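Side-chain contacts in berberine bridge enzyme-like 28 (Arabidopsis thaliana, PDB 5D79), which is a secreted FAD-dependent oxidoreductase of the berberine bridge enzyme-like family, involved in adaptation to salt stress: residues 95-99 against 100-104; 114-118 against 119-123; 508-511 against 512-516. All coordinates share one frame; numbering follows the deposited sequence.

Interaction 1: 95-99 against 100-104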
ATOM      1  N   ARG A  95      15.356  13.448  18.121  1.00 38.25           N
ATOM      2  CA  ARG A  95      16.185  14.507  18.698  1.00 42.31           C
ATOM      3  C   ARG A  95      17.692  14.237  18.589  1.00 43.03           C
ATOM      4  O   ARG A  95      18.449  15.111  18.161  1.00 43.52           O
ATOM      5  CB  ARG A  95      15.800  14.736  20.155  1.00 45.16           C
ATOM      6  CG  ARG A  95      14.377  15.239  20.298  1.00 55.13           C
ATOM      7  CD  ARG A  95      14.153  15.970  21.608  1.00 64.42           C
ATOM      8  NE  ARG A  95      12.730  16.145  21.898  1.00 69.20           N
ATOM      9  CZ  ARG A  95      12.038  15.371  22.732  1.00 73.78           C
ATOM     10  NH1 ARG A  95      12.639  14.370  23.367  1.00 73.89           N
ATOM     11  NH2 ARG A  95      10.746  15.601  22.936  1.00 75.63           N
ATOM     12  N   CYS A  96      18.122  13.035  18.959  1.00 41.31           N
ATOM     13  CA  CYS A  96      19.541  12.673  18.881  1.00 39.77           C
ATOM     14  C   CYS A  96      20.073  12.609  17.456  1.00 37.64           C
ATOM     15  O   CYS A  96      21.215  12.992  17.208  1.00 37.58           O
ATOM     16  CB  CYS A  96      19.795  11.324  19.553  1.00 41.48           C
ATOM     17  SG  CYS A  96      19.667  11.327  21.345  1.00 40.52           S
ATOM     18  N   ALA A  97      19.261  12.094  16.533  1.00 39.04           N
ATOM     19  CA  ALA A  97      19.655  11.977  15.129  1.00 39.05           C
ATOM     20  C   ALA A  97      20.030  13.348  14.580  1.00 42.34           C
ATOM     21  O   ALA A  97      21.124  13.556  14.045  1.00 40.07           O
ATOM     22  CB  ALA A  97      18.526  11.353  14.296  1.00 31.13           C
ATOM     23  N   GLN A  98      19.105  14.283  14.740  1.00 43.57           N
ATOM     24  CA  GLN A  98      19.300  15.640  14.276  1.00 47.46           C
ATOM     25  C   GLN A  98      20.502  16.301  14.941  1.00 49.83           C
ATOM     26  O   GLN A  98      21.200  17.095  14.313  1.00 52.35           O
ATOM     27  CB  GLN A  98      18.033  16.452  14.525  1.00 47.79           C
ATOM     28  CG  GLN A  98      16.833  15.861  13.830  1.00 45.60           C
ATOM     29  CD  GLN A  98      15.642  16.786  13.820  1.00 47.35           C
ATOM     30  OE1 GLN A  98      15.654  17.830  13.167  1.00 46.78           O
ATOM     31  NE2 GLN A  98      14.596  16.406  14.543  1.00 48.52           N
ATOM     32  N   LEU A  99      20.751  15.961  16.202  1.00 47.41           N
ATOM     33  CA  LEU A  99      21.856  16.554  16.952  1.00 44.66           C
ATOM     34  C   LEU A  99      23.214  16.056  16.453  1.00 42.94           C
ATOM     35  O   LEU A  99      24.211  16.756  16.551  1.00 38.93           O
ATOM     36  CB  LEU A  99      21.708  16.253  18.447  1.00 44.29           C
ATOM     37  CG  LEU A  99      22.628  17.005  19.410  1.00 46.20           C
ATOM     38  CD1 LEU A  99      22.100  18.414  19.675  1.00 48.44           C
ATOM     39  CD2 LEU A  99      22.800  16.230  20.704  1.00 44.22           C
ATOM     40  N   HIS A 100      23.250  14.850  15.899  1.00 42.47           N
ATOM     41  CA  HIS A 100      24.522  14.268  15.499  1.00 41.99           C
ATOM     42  C   HIS A 100      24.596  13.991  13.999  1.00 41.34           C
ATOM     43  O   HIS A 100      25.538  13.358  13.521  1.00 44.42           O
ATOM     44  CB  HIS A 100      24.779  12.990  16.299  1.00 41.54           C
ATOM     45  CG  HIS A 100      24.856  13.215  17.776  1.00 42.15           C
ATOM     46  ND1 HIS A 100      25.990  13.691  18.399  1.00 45.73           N
ATOM     47  CD2 HIS A 100      23.935  13.040  18.754  1.00 43.63           C
ATOM     48  CE1 HIS A 100      25.767  13.798  19.697  1.00 46.74           C
ATOM     49  NE2 HIS A 100      24.529  13.405  19.940  1.00 47.08           N
ATOM     50  N   GLY A 101      23.608  14.480  13.261  1.00 38.99           N
ATOM     51  CA  GLY A 101      23.630  14.383  11.813  1.00 38.06           C
ATOM     52  C   GLY A 101      23.329  12.992  11.297  1.00 38.01           C
ATOM     53  O   GLY A 101      23.811  12.587  10.241  1.00 39.14           O
ATOM     54  N   ILE A 102      22.521  12.250  12.040  1.00 34.85           N
ATOM     55  CA  ILE A 102      22.190  10.903  11.623  1.00 34.28           C
ATOM     56  C   ILE A 102      20.855  10.844  10.889  1.00 38.25           C
ATOM     57  O   ILE A 102      19.831  11.355  11.354  1.00 39.35           O
ATOM     58  CB  ILE A 102      22.169   9.950  12.808  1.00 33.91           C
ATOM     59  CG1 ILE A 102      23.600   9.680  13.264  1.00 36.74           C
ATOM     60  CG2 ILE A 102      21.520   8.643  12.417  1.00 32.97           C
ATOM     61  CD1 ILE A 102      24.432   8.970  12.218  1.00 39.67           C
ATOM     62  N   HIS A 103      20.900  10.221   9.721  1.00 36.95           N
ATOM     63  CA  HIS A 103      19.744  10.029   8.869  1.00 33.19           C
ATOM     64  C   HIS A 103      18.984   8.789   9.330  1.00 33.40           C
ATOM     65  O   HIS A 103      19.608   7.805   9.704  1.00 35.79           O
ATOM     66  CB  HIS A 103      20.219   9.895   7.426  1.00 31.67           C
ATOM     67  CG  HIS A 103      19.125   9.681   6.439  1.00 30.90           C
ATOM     68  ND1 HIS A 103      17.973  10.434   6.433  1.00 31.54           N
ATOM     69  CD2 HIS A 103      19.013   8.808   5.411  1.00 34.22           C
ATOM     70  CE1 HIS A 103      17.191  10.024   5.451  1.00 33.92           C
ATOM     71  NE2 HIS A 103      17.799   9.039   4.814  1.00 34.44           N
ATOM     72  N   VAL A 104      17.654   8.826   9.336  1.00 30.65           N
ATOM     73  CA  VAL A 104      16.888   7.639   9.725  1.00 29.73           C
ATOM     74  C   VAL A 104      15.864   7.225   8.686  1.00 25.87           C
ATOM     75  O   VAL A 104      15.501   8.006   7.813  1.00 26.07           O
ATOM     76  CB  VAL A 104      16.138   7.834  11.058  1.00 27.70           C
ATOM     77  CG1 VAL A 104      17.091   8.305  12.141  1.00 30.74           C
ATOM     78  CG2 VAL A 104      14.986   8.807  10.885  1.00 27.72           C
TER

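Interaction 2: 114-118 against 119-123. With FAD (flavin-adenine dinucleotide), chain E.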
ATOM      1  N   GLU A 114      10.100  -0.512  -2.909  1.00 20.44           N
ATOM      2  CA  GLU A 114      11.515  -0.307  -3.212  1.00 24.82           C
ATOM      3  C   GLU A 114      12.395  -0.443  -1.967  1.00 21.68           C
ATOM      4  O   GLU A 114      13.575  -0.082  -1.990  1.00 24.36           O
ATOM      5  CB  GLU A 114      11.734   1.076  -3.856  1.00 28.38           C
ATOM      6  CG  GLU A 114      11.045   1.287  -5.216  1.00 29.60           C
ATOM      7  CD  GLU A 114      11.834   0.720  -6.408  1.00 33.35           C
ATOM      8  OE1 GLU A 114      12.793  -0.064  -6.201  1.00 37.65           O
ATOM      9  OE2 GLU A 114      11.488   1.070  -7.561  1.00 25.33           O
ATOM     10  N   GLY A 115      11.820  -0.938  -0.878  1.00 19.62           N
ATOM     11  CA  GLY A 115      12.572  -1.140   0.350  1.00 20.58           C
ATOM     12  C   GLY A 115      13.083   0.108   1.053  1.00 23.46           C
ATOM     13  O   GLY A 115      14.047   0.030   1.809  1.00 24.44           O
ATOM     14  N   LEU A 116      12.427   1.249   0.841  1.00 25.97           N
ATOM     15  CA  LEU A 116      12.940   2.536   1.325  1.00 20.87           C
ATOM     16  C   LEU A 116      12.719   2.784   2.807  1.00 21.09           C
ATOM     17  O   LEU A 116      13.105   3.838   3.317  1.00 26.10           O
ATOM     18  CB  LEU A 116      12.316   3.690   0.545  1.00 20.14           C
ATOM     19  CG  LEU A 116      12.693   3.801  -0.924  1.00 31.07           C
ATOM     20  CD1 LEU A 116      12.244   5.140  -1.462  1.00 19.67           C
ATOM     21  CD2 LEU A 116      14.190   3.596  -1.112  1.00 30.33           C
ATOM     22  N   SER A 117      12.097   1.823   3.490  1.00 30.70           N
ATOM     23  CA  SER A 117      11.899   1.892   4.941  1.00 31.15           C
ATOM     24  C   SER A 117      13.079   1.287   5.716  1.00 22.38           C
ATOM     25  O   SER A 117      13.250   1.527   6.917  1.00 22.95           O
ATOM     26  CB  SER A 117      10.602   1.180   5.328  1.00 20.27           C
ATOM     27  OG  SER A 117      10.561  -0.126   4.784  1.00 20.14           O
ATOM     28  N   TYR A 118      13.887   0.498   5.017  1.00 22.91           N
ATOM     29  CA  TYR A 118      15.065  -0.109   5.625  1.00 24.24           C
ATOM     30  C   TYR A 118      16.279   0.037   4.717  1.00 25.08           C
ATOM     31  O   TYR A 118      17.323  -0.537   4.986  1.00 30.42           O
ATOM     32  CB  TYR A 118      14.814  -1.587   5.951  1.00 24.33           C
ATOM     33  CG  TYR A 118      14.330  -2.391   4.772  1.00 31.22           C
ATOM     34  CD1 TYR A 118      12.981  -2.441   4.455  1.00 30.55           C
ATOM     35  CD2 TYR A 118      15.220  -3.094   3.969  1.00 36.87           C
ATOM     36  CE1 TYR A 118      12.526  -3.166   3.370  1.00 33.03           C
ATOM     37  CE2 TYR A 118      14.780  -3.822   2.874  1.00 38.52           C
ATOM     38  CZ  TYR A 118      13.427  -3.857   2.583  1.00 38.52           C
ATOM     39  OH  TYR A 118      12.967  -4.577   1.502  1.00 37.82           O
ATOM     40  N   ILE A 119      16.139   0.811   3.644  1.00 26.83           N
ATOM     41  CA  ILE A 119      17.272   1.170   2.793  1.00 29.32           C
ATOM     42  C   ILE A 119      17.342   2.668   2.541  1.00 27.37           C
ATOM     43  O   ILE A 119      16.358   3.277   2.133  1.00 25.60           O
ATOM     44  CB  ILE A 119      17.217   0.504   1.405  1.00 34.61           C
ATOM     45  CG1 ILE A 119      16.952  -0.996   1.506  1.00 38.35           C
ATOM     46  CG2 ILE A 119      18.504   0.797   0.619  1.00 30.89           C
ATOM     47  CD1 ILE A 119      16.770  -1.646   0.154  1.00 39.71           C
ATOM     48  N   ALA A 120      18.514   3.245   2.777  1.00 30.27           N
ATOM     49  CA  ALA A 120      18.831   4.585   2.304  1.00 32.62           C
ATOM     50  C   ALA A 120      20.036   4.478   1.385  1.00 38.84           C
ATOM     51  O   ALA A 120      20.966   3.713   1.661  1.00 42.54           O
ATOM     52  CB  ALA A 120      19.114   5.533   3.467  1.00 32.39           C
ATOM     53  N   TYR A 121      20.029   5.226   0.289  1.00 39.52           N
ATOM     54  CA  TYR A 121      21.133   5.140  -0.660  1.00 44.22           C
ATOM     55  C   TYR A 121      22.118   6.306  -0.534  1.00 47.61           C
ATOM     56  O   TYR A 121      21.721   7.438  -0.291  1.00 45.13           O
ATOM     57  CB  TYR A 121      20.588   5.050  -2.086  1.00 43.01           C
ATOM     58  CG  TYR A 121      19.872   3.745  -2.371  1.00 42.06           C
ATOM     59  CD1 TYR A 121      20.585   2.575  -2.581  1.00 43.55           C
ATOM     60  CD2 TYR A 121      18.484   3.684  -2.427  1.00 41.07           C
ATOM     61  CE1 TYR A 121      19.943   1.383  -2.839  1.00 43.67           C
ATOM     62  CE2 TYR A 121      17.830   2.494  -2.687  1.00 40.77           C
ATOM     63  CZ  TYR A 121      18.566   1.344  -2.895  1.00 42.19           C
ATOM     64  OH  TYR A 121      17.936   0.145  -3.153  1.00 41.44           O
ATOM     65  N   ASN A 122      23.407   5.995  -0.668  1.00 59.76           N
ATOM     66  CA  ASN A 122      24.488   6.991  -0.732  1.00 68.48           C
ATOM     67  C   ASN A 122      24.721   7.831   0.530  1.00 70.85           C
ATOM     68  O   ASN A 122      25.467   8.814   0.489  1.00 73.73           O
ATOM     69  CB  ASN A 122      24.259   7.934  -1.920  1.00 73.55           C
ATOM     70  CG  ASN A 122      24.863   7.407  -3.210  1.00 80.52           C
ATOM     71  OD1 ASN A 122      24.187   6.753  -4.009  1.00 80.43           O
ATOM     72  ND2 ASN A 122      26.147   7.685  -3.417  1.00 85.15           N
ATOM     73  N   LYS A 123      24.101   7.449   1.644  1.00 68.73           N
ATOM     74  CA  LYS A 123      24.374   8.086   2.934  1.00 62.91           C
ATOM     75  C   LYS A 123      23.967   7.171   4.091  1.00 57.29           C
ATOM     76  O   LYS A 123      22.863   6.632   4.108  1.00 59.15           O
ATOM     77  CB  LYS A 123      23.664   9.446   3.045  1.00 61.40           C
ATOM     78  CG  LYS A 123      22.145   9.437   2.816  1.00 59.12           C
ATOM     79  CD  LYS A 123      21.587  10.859   2.861  1.00 58.06           C
ATOM     80  CE  LYS A 123      20.066  10.905   2.762  1.00 56.02           C
ATOM     81  NZ  LYS A 123      19.518  12.294   2.945  1.00 53.79           N
TER
HETATM   82  PA  FAD E 603       6.964  -0.029   5.219  1.00 19.33           P
HETATM   83  O1A FAD E 603       8.104  -0.433   4.319  1.00 16.53           O
HETATM   84  O2A FAD E 603       7.226  -0.340   6.675  1.00 22.48           O
HETATM   85  O5B FAD E 603       6.625   1.535   4.992  1.00 21.27           O
HETATM   86  C5B FAD E 603       6.512   2.082   3.686  1.00 21.66           C
HETATM   87  C4B FAD E 603       6.752   3.597   3.656  1.00 19.79           C
HETATM   88  O4B FAD E 603       5.997   4.211   4.686  1.00 17.36           O
HETATM   89  C3B FAD E 603       8.216   3.932   3.899  1.00 21.02           C
HETATM   90  O3B FAD E 603       8.616   5.054   3.141  1.00 17.24           O
HETATM   91  C2B FAD E 603       8.252   4.234   5.387  1.00 24.69           C
HETATM   92  O2B FAD E 603       9.294   5.128   5.734  1.00 24.27           O
HETATM   93  C1B FAD E 603       6.855   4.783   5.658  1.00 18.46           C
HETATM   94  N9A FAD E 603       6.346   4.520   7.021  1.00 16.91           N
HETATM   95  C8A FAD E 603       6.019   3.316   7.605  1.00 16.45           C
HETATM   96  N7A FAD E 603       5.574   3.558   8.865  1.00 16.40           N
HETATM   97  C5A FAD E 603       5.609   4.892   9.095  1.00 17.79           C
HETATM   98  C6A FAD E 603       5.276   5.686  10.193  1.00 18.31           C
HETATM   99  N6A FAD E 603       4.594   5.184  11.215  1.00 17.68           N
HETATM  100  N1A FAD E 603       5.427   7.057  10.116  1.00 19.49           N
HETATM  101  C2A FAD E 603       5.895   7.638   8.958  1.00 15.59           C
HETATM  102  N3A FAD E 603       6.227   6.845   7.876  1.00 17.51           N
HETATM  103  C4A FAD E 603       6.087   5.501   7.940  1.00 18.39           C
HETATM  104  N1  FAD E 603      -1.403  -1.363  -1.088  1.00 18.24           N
HETATM  105  C2  FAD E 603      -2.735  -1.137  -1.392  1.00 23.95           C
HETATM  106  O2  FAD E 603      -3.284  -0.081  -1.056  1.00 15.93           O
HETATM  107  N3  FAD E 603      -3.457  -2.118  -2.060  1.00 28.03           N
HETATM  108  C4  FAD E 603      -2.868  -3.316  -2.433  1.00 25.29           C
HETATM  109  O4  FAD E 603      -3.567  -4.206  -2.920  1.00 24.15           O
HETATM  110  C4X FAD E 603      -1.531  -3.547  -2.106  1.00 22.61           C
HETATM  111  N5  FAD E 603      -0.943  -4.781  -2.340  1.00 19.88           N
HETATM  112  C5X FAD E 603       0.268  -5.084  -1.736  1.00 19.29           C
HETATM  113  C6  FAD E 603       0.772  -6.384  -1.738  1.00 19.06           C
HETATM  114  C7  FAD E 603       1.997  -6.673  -1.131  1.00 20.95           C
HETATM  115  C7M FAD E 603       2.534  -8.072  -1.150  1.00 20.66           C
HETATM  116  C8  FAD E 603       2.706  -5.665  -0.474  1.00 21.00           C
HETATM  117  C8M FAD E 603       4.036  -5.942   0.164  1.00 16.28           C
HETATM  118  C9  FAD E 603       2.206  -4.368  -0.475  1.00 23.36           C
HETATM  119  C9A FAD E 603       1.017  -4.064  -1.145  1.00 22.54           C
HETATM  120  N10 FAD E 603       0.530  -2.766  -1.179  1.00 17.20           N
HETATM  121  C10 FAD E 603      -0.817  -2.569  -1.404  1.00 16.46           C
HETATM  122  C1' FAD E 603       1.436  -1.607  -0.896  1.00 11.40           C
HETATM  123  C2' FAD E 603       1.480  -1.212   0.568  1.00 14.78           C
HETATM  124  O2' FAD E 603       0.220  -0.701   0.946  1.00 20.14           O
HETATM  125  C3' FAD E 603       2.577  -0.167   0.730  1.00 15.36           C
HETATM  126  O3' FAD E 603       3.818  -0.781   0.455  1.00 19.46           O
HETATM  127  C4' FAD E 603       2.646   0.376   2.136  1.00 12.97           C
HETATM  128  O4' FAD E 603       3.254   1.641   2.127  1.00 14.89           O
HETATM  129  C5' FAD E 603       3.528  -0.522   2.976  1.00 13.28           C
HETATM  130  O5' FAD E 603       3.316  -0.219   4.335  1.00 15.51           O
HETATM  131  P   FAD E 603       4.221  -0.989   5.412  1.00 18.14           P
HETATM  132  O1P FAD E 603       4.071  -0.341   6.763  1.00 15.08           O
HETATM  133  O2P FAD E 603       3.865  -2.453   5.467  1.00 13.22           O
HETATM  134  O3P FAD E 603       5.660  -0.823   4.703  1.00 22.20           O

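Interaction 3: 508-511 against 512-516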
ATOM      1  N   VAL A 508       3.894  20.272  -0.450  1.00 23.75           N
ATOM      2  CA  VAL A 508       5.159  21.009  -0.362  1.00 23.97           C
ATOM      3  C   VAL A 508       5.053  22.181   0.612  1.00 20.15           C
ATOM      4  O   VAL A 508       5.982  22.446   1.378  1.00 21.30           O
ATOM      5  CB  VAL A 508       5.607  21.519  -1.759  1.00 28.23           C
ATOM      6  CG1 VAL A 508       6.512  22.733  -1.646  1.00 28.52           C
ATOM      7  CG2 VAL A 508       6.310  20.410  -2.524  1.00 28.05           C
ATOM      8  N   ARG A 509       3.914  22.868   0.598  1.00 20.31           N
ATOM      9  CA  ARG A 509       3.677  23.933   1.565  1.00 22.15           C
ATOM     10  C   ARG A 509       3.642  23.349   2.980  1.00 23.61           C
ATOM     11  O   ARG A 509       4.337  23.834   3.882  1.00 22.45           O
ATOM     12  CB  ARG A 509       2.375  24.682   1.259  1.00 22.14           C
ATOM     13  CG  ARG A 509       2.324  25.355  -0.117  1.00 20.80           C
ATOM     14  CD  ARG A 509       3.568  26.180  -0.428  1.00 21.69           C
ATOM     15  NE  ARG A 509       3.357  27.096  -1.556  1.00 27.23           N
ATOM     16  CZ  ARG A 509       3.625  26.809  -2.826  1.00 30.49           C
ATOM     17  NH1 ARG A 509       4.123  25.622  -3.154  1.00 33.53           N
ATOM     18  NH2 ARG A 509       3.395  27.710  -3.771  1.00 19.29           N
ATOM     19  N   VAL A 510       2.852  22.297   3.168  1.00 21.54           N
ATOM     20  CA  VAL A 510       2.766  21.650   4.476  1.00 23.10           C
ATOM     21  C   VAL A 510       4.153  21.153   4.891  1.00 19.84           C
ATOM     22  O   VAL A 510       4.591  21.391   6.018  1.00 21.22           O
ATOM     23  CB  VAL A 510       1.744  20.483   4.483  1.00 17.13           C
ATOM     24  CG1 VAL A 510       1.742  19.792   5.831  1.00 17.40           C
ATOM     25  CG2 VAL A 510       0.348  20.988   4.155  1.00 16.91           C
ATOM     26  N   LYS A 511       4.854  20.510   3.960  1.00 18.81           N
ATOM     27  CA  LYS A 511       6.217  20.031   4.201  1.00 21.05           C
ATOM     28  C   LYS A 511       7.148  21.149   4.680  1.00 24.82           C
ATOM     29  O   LYS A 511       7.966  20.951   5.578  1.00 24.79           O
ATOM     30  CB  LYS A 511       6.781  19.390   2.930  1.00 18.94           C
ATOM     31  CG  LYS A 511       8.273  19.109   2.950  1.00 20.50           C
ATOM     32  CD  LYS A 511       8.662  18.017   3.932  1.00 22.78           C
ATOM     33  CE  LYS A 511      10.131  17.644   3.735  1.00 24.88           C
ATOM     34  NZ  LYS A 511      10.688  16.695   4.739  1.00 22.06           N
ATOM     35  N   THR A 512       7.009  22.328   4.092  1.00 24.50           N
ATOM     36  CA  THR A 512       7.892  23.433   4.428  1.00 24.84           C
ATOM     37  C   THR A 512       7.611  23.973   5.829  1.00 23.33           C
ATOM     38  O   THR A 512       8.531  24.379   6.535  1.00 24.28           O
ATOM     39  CB  THR A 512       7.789  24.552   3.381  1.00 23.82           C
ATOM     40  OG1 THR A 512       8.113  24.002   2.098  1.00 25.29           O
ATOM     41  CG2 THR A 512       8.764  25.697   3.692  1.00 23.20           C
ATOM     42  N   ARG A 513       6.358  23.944   6.260  1.00 23.91           N
ATOM     43  CA  ARG A 513       6.047  24.420   7.608  1.00 29.91           C
ATOM     44  C   ARG A 513       6.468  23.410   8.664  1.00 29.36           C
ATOM     45  O   ARG A 513       7.183  23.753   9.601  1.00 30.52           O
ATOM     46  CB  ARG A 513       4.552  24.727   7.762  1.00 33.56           C
ATOM     47  CG  ARG A 513       4.183  25.334   9.111  1.00 37.40           C
ATOM     48  CD  ARG A 513       2.687  25.584   9.231  1.00 43.39           C
ATOM     49  NE  ARG A 513       1.907  24.348   9.274  1.00 48.42           N
ATOM     50  CZ  ARG A 513       1.526  23.742  10.397  1.00 51.10           C
ATOM     51  NH1 ARG A 513       1.861  24.267  11.580  1.00 52.74           N
ATOM     52  NH2 ARG A 513       0.816  22.612  10.339  1.00 44.25           N
ATOM     53  N   VAL A 514       6.037  22.163   8.495  1.00 26.69           N
ATOM     54  CA  VAL A 514       6.158  21.151   9.545  1.00 29.10           C
ATOM     55  C   VAL A 514       7.570  20.556   9.646  1.00 28.79           C
ATOM     56  O   VAL A 514       7.967  20.065  10.708  1.00 27.26           O
ATOM     57  CB  VAL A 514       5.104  19.994   9.345  1.00 25.33           C
ATOM     58  CG1 VAL A 514       3.734  20.567   9.055  1.00 26.34           C
ATOM     59  CG2 VAL A 514       5.513  19.012   8.245  1.00 20.83           C
ATOM     60  N   ASP A 515       8.324  20.618   8.548  1.00 27.13           N
ATOM     61  CA  ASP A 515       9.659  20.029   8.473  1.00 25.58           C
ATOM     62  C   ASP A 515      10.606  20.918   7.671  1.00 22.51           C
ATOM     63  O   ASP A 515      11.040  20.536   6.587  1.00 23.67           O
ATOM     64  CB  ASP A 515       9.579  18.626   7.846  1.00 24.51           C
ATOM     65  CG  ASP A 515      10.903  17.881   7.888  1.00 24.84           C
ATOM     66  OD1 ASP A 515      11.823  18.313   8.620  1.00 27.69           O
ATOM     67  OD2 ASP A 515      11.022  16.852   7.193  1.00 22.15           O
ATOM     68  N   PRO A 516      10.930  22.114   8.204  1.00 26.69           N
ATOM     69  CA  PRO A 516      11.752  23.114   7.499  1.00 29.09           C
ATOM     70  C   PRO A 516      13.252  22.779   7.423  1.00 28.77           C
ATOM     71  O   PRO A 516      13.996  23.390   6.649  1.00 28.62           O
ATOM     72  CB  PRO A 516      11.524  24.382   8.324  1.00 28.91           C
ATOM     73  CG  PRO A 516      11.253  23.884   9.688  1.00 28.07           C
ATOM     74  CD  PRO A 516      10.498  22.599   9.528  1.00 26.07           C
TER

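Interaction 1: 95-99 against 100-104
Ala97 and Ile102 meet CB to CB at 4.2 Å where helix 87-100 ends, and the Ala97 carbonyl accepts two of the backbone bonds of the turn. Its oxygen accepts from Ile102 N at 2.8 Å in a fairly straight bond (162° at the hydrogen) and from His100 N at 3.1 Å. The two donors come in over opposite faces of the carbonyl plane; His100 N lies well above it, whereas Ile102 N is moderately tilted. His100 N also makes a weak bond to Cys96 O. Further along, Val104 CG1 reaches the methyl of Ala97 at 4.0 Å, so this one small side chain packs on the first residues of the outgoing chain.

The bond from Ile102 N to Ala97 O spans six residues, and Gly101, with its positive phi, reverses the chain between them. Together with the apolar touch of Ala97 and Ile102, these make a Schellman-like C-cap; the second bond of the classical motif, from Gly101 N to Gln98 O, is at best very long, the atoms being 3.7 Å apart. The cap ends the helix of a beta-alpha-beta crossover from strand 80-82 through helix 87-100 to strand 103-107; the two strands are parallel, with strand 125-129 between them in the sheet.

On another flank of the helix end, Leu99 and His100 run side by side. CG of Leu99 is anti to the backbone N (chi1 -169°), which lays CD2 3.4 Å from His100 NE2 and places CG over the rim of one ring face. Cys96 O lies at the ring edge, 3.1 Å from His100 CD2. Farther out, helix 29-36 flanks this side: Cys34 forms a disulfide with Cys96 and touches His100, while Phe31 packs on both Cys96 and Ile102. Phe519 lies against Ala97.

Interaction 2: 114-118 against 119-123
The loop between strands 103-107 and 125-129 supplies part of the FAD pocket, and in it Tyr118 packs alongside Ile119 just after Ser117 has reached the cofactor. Ser117 OG gives a short hydrogen bond of 2.5 Å to FAD O1A, an oxygen of the phosphate on the adenosine side. Its own first torsion (52°) sets OG between the backbone N and the carbonyl carbon, turned toward the diphosphate.

Behind the serine the backbone folds into a turn. Gly115 O receives Tyr118 N at 3.2 Å and, in a weak, strongly bent bond, Ile119 N at 2.9 Å. The same oxygen lies 3.6 Å above the Tyr118 ring, over its centre, because the ring folds back across the turn (chi1 54°). Tyr118 and Ile119 point the same way, and CG1 of the isoleucine meets the ring obliquely, 3.7 Å from Tyr118 CD2. Gly115 has positive phi and no side chain, which lets the Ile119 CD1 methyl lie close against its backbone.

The other branch of Ile119 serves the next aromatic: CG2 stands over one face of the Tyr121 ring, toward its rim. Leu116 crosses Tyr121 at about a right angle, its CD2 methyl 4.1 Å from Tyr121 CE2. Thus Ile119 is wedged between two tyrosines.

Polar bonds join this loop to neighbouring parts of the fold. Leu116 O accepts from Arg105, Tyr121 N donates to Glu523, and Glu114 OE2 accepts a hydrogen bond from Met476 N and forms a salt bridge with Lys366. Shortly upstream lie His111, known to attach the flavin covalently though modelled here without that link, and Ser108 OG and Gly110 N, which also bond FAD. A loop that follows a strand of the small sheet and meets the cofactor in this way is consistent with the PCMH-type FAD-binding fold.

Interaction 3: 508-511 against 512-516
Val508 offers its carbonyl oxygen to Thr512 twice, in the last turns of helix 504-514. Thr512 OG1 reaches it at 2.7 Å and Thr512 N at 2.9 Å, from opposite faces of the carbonyl plane. With OG1 anti to its own carbonyl carbon (chi1 -58°), the hydroxyl turns toward the preceding helical turn and supplements the ordinary i to i+4 bond. Having given its proton to Val508 O, OG1 in turn accepts from Val529 N near the C terminus of the chain.

Arg509 continues the ladder through its carbonyl, which takes Arg513 N, while its guanidinium turns to Glu505 one helical turn earlier. Val510 O receives Val514 N at 3.0 Å in a nearly linear bond. The two valine side chains lie oblique to each other, Val510 CG1 touching Val514 CG1 at 3.9 Å, on the flank that helix 222-227 covers with Asp223, Tyr224 and Ala227.

Lys511 carries the main polar contact. Its chain bends at chi2 (68°) and is otherwise extended, so it runs alongside Asp515 and brings NZ to OD2 in a salt bridge modelled at 2.5 Å, a length probably too short. Asp515 is the first residue beyond the helix, yet its backbone N still bonds to Lys511 O at 3.0 Å. Both carboxylate oxygens are engaged: OD1 accepts from Phe519 N and OD2 also from Phe520 N.

NZ also forms a salt bridge with Asp518 OD1 and bonds the carbonyls of Phe520 and Ser235; with four acceptors for three N-H groups, at least one must be shared or bent. Both residues of the pair are buried, and these acceptors around the ammonium, with backbone N-H groups on the carboxylate, would be expected to stabilise the two in their charged forms.

Overall arrangement
From the N terminus, interaction 1 comes first, turning the chain from helix 87-100 into strand 103-107. Interaction 2 follows in the loop that leads from this strand to strand 125-129, its partner in the sheet. Interaction 3 closes the C-terminal end of helix 504-514, far along the sequence. The three lie in series and none nests in or crosses another. Interactions 1 and 2 touch where His103 packs on Ala120 and Lys123. Interactions 1 and 3 do not touch directly, but Phe519 bridges them, packing on Ala97 while its backbone N binds Asp515. Phe519, and Glu523 at interaction 2, thus join the C-terminal berberine bridge enzyme-type region to the FAD-binding part of the fold.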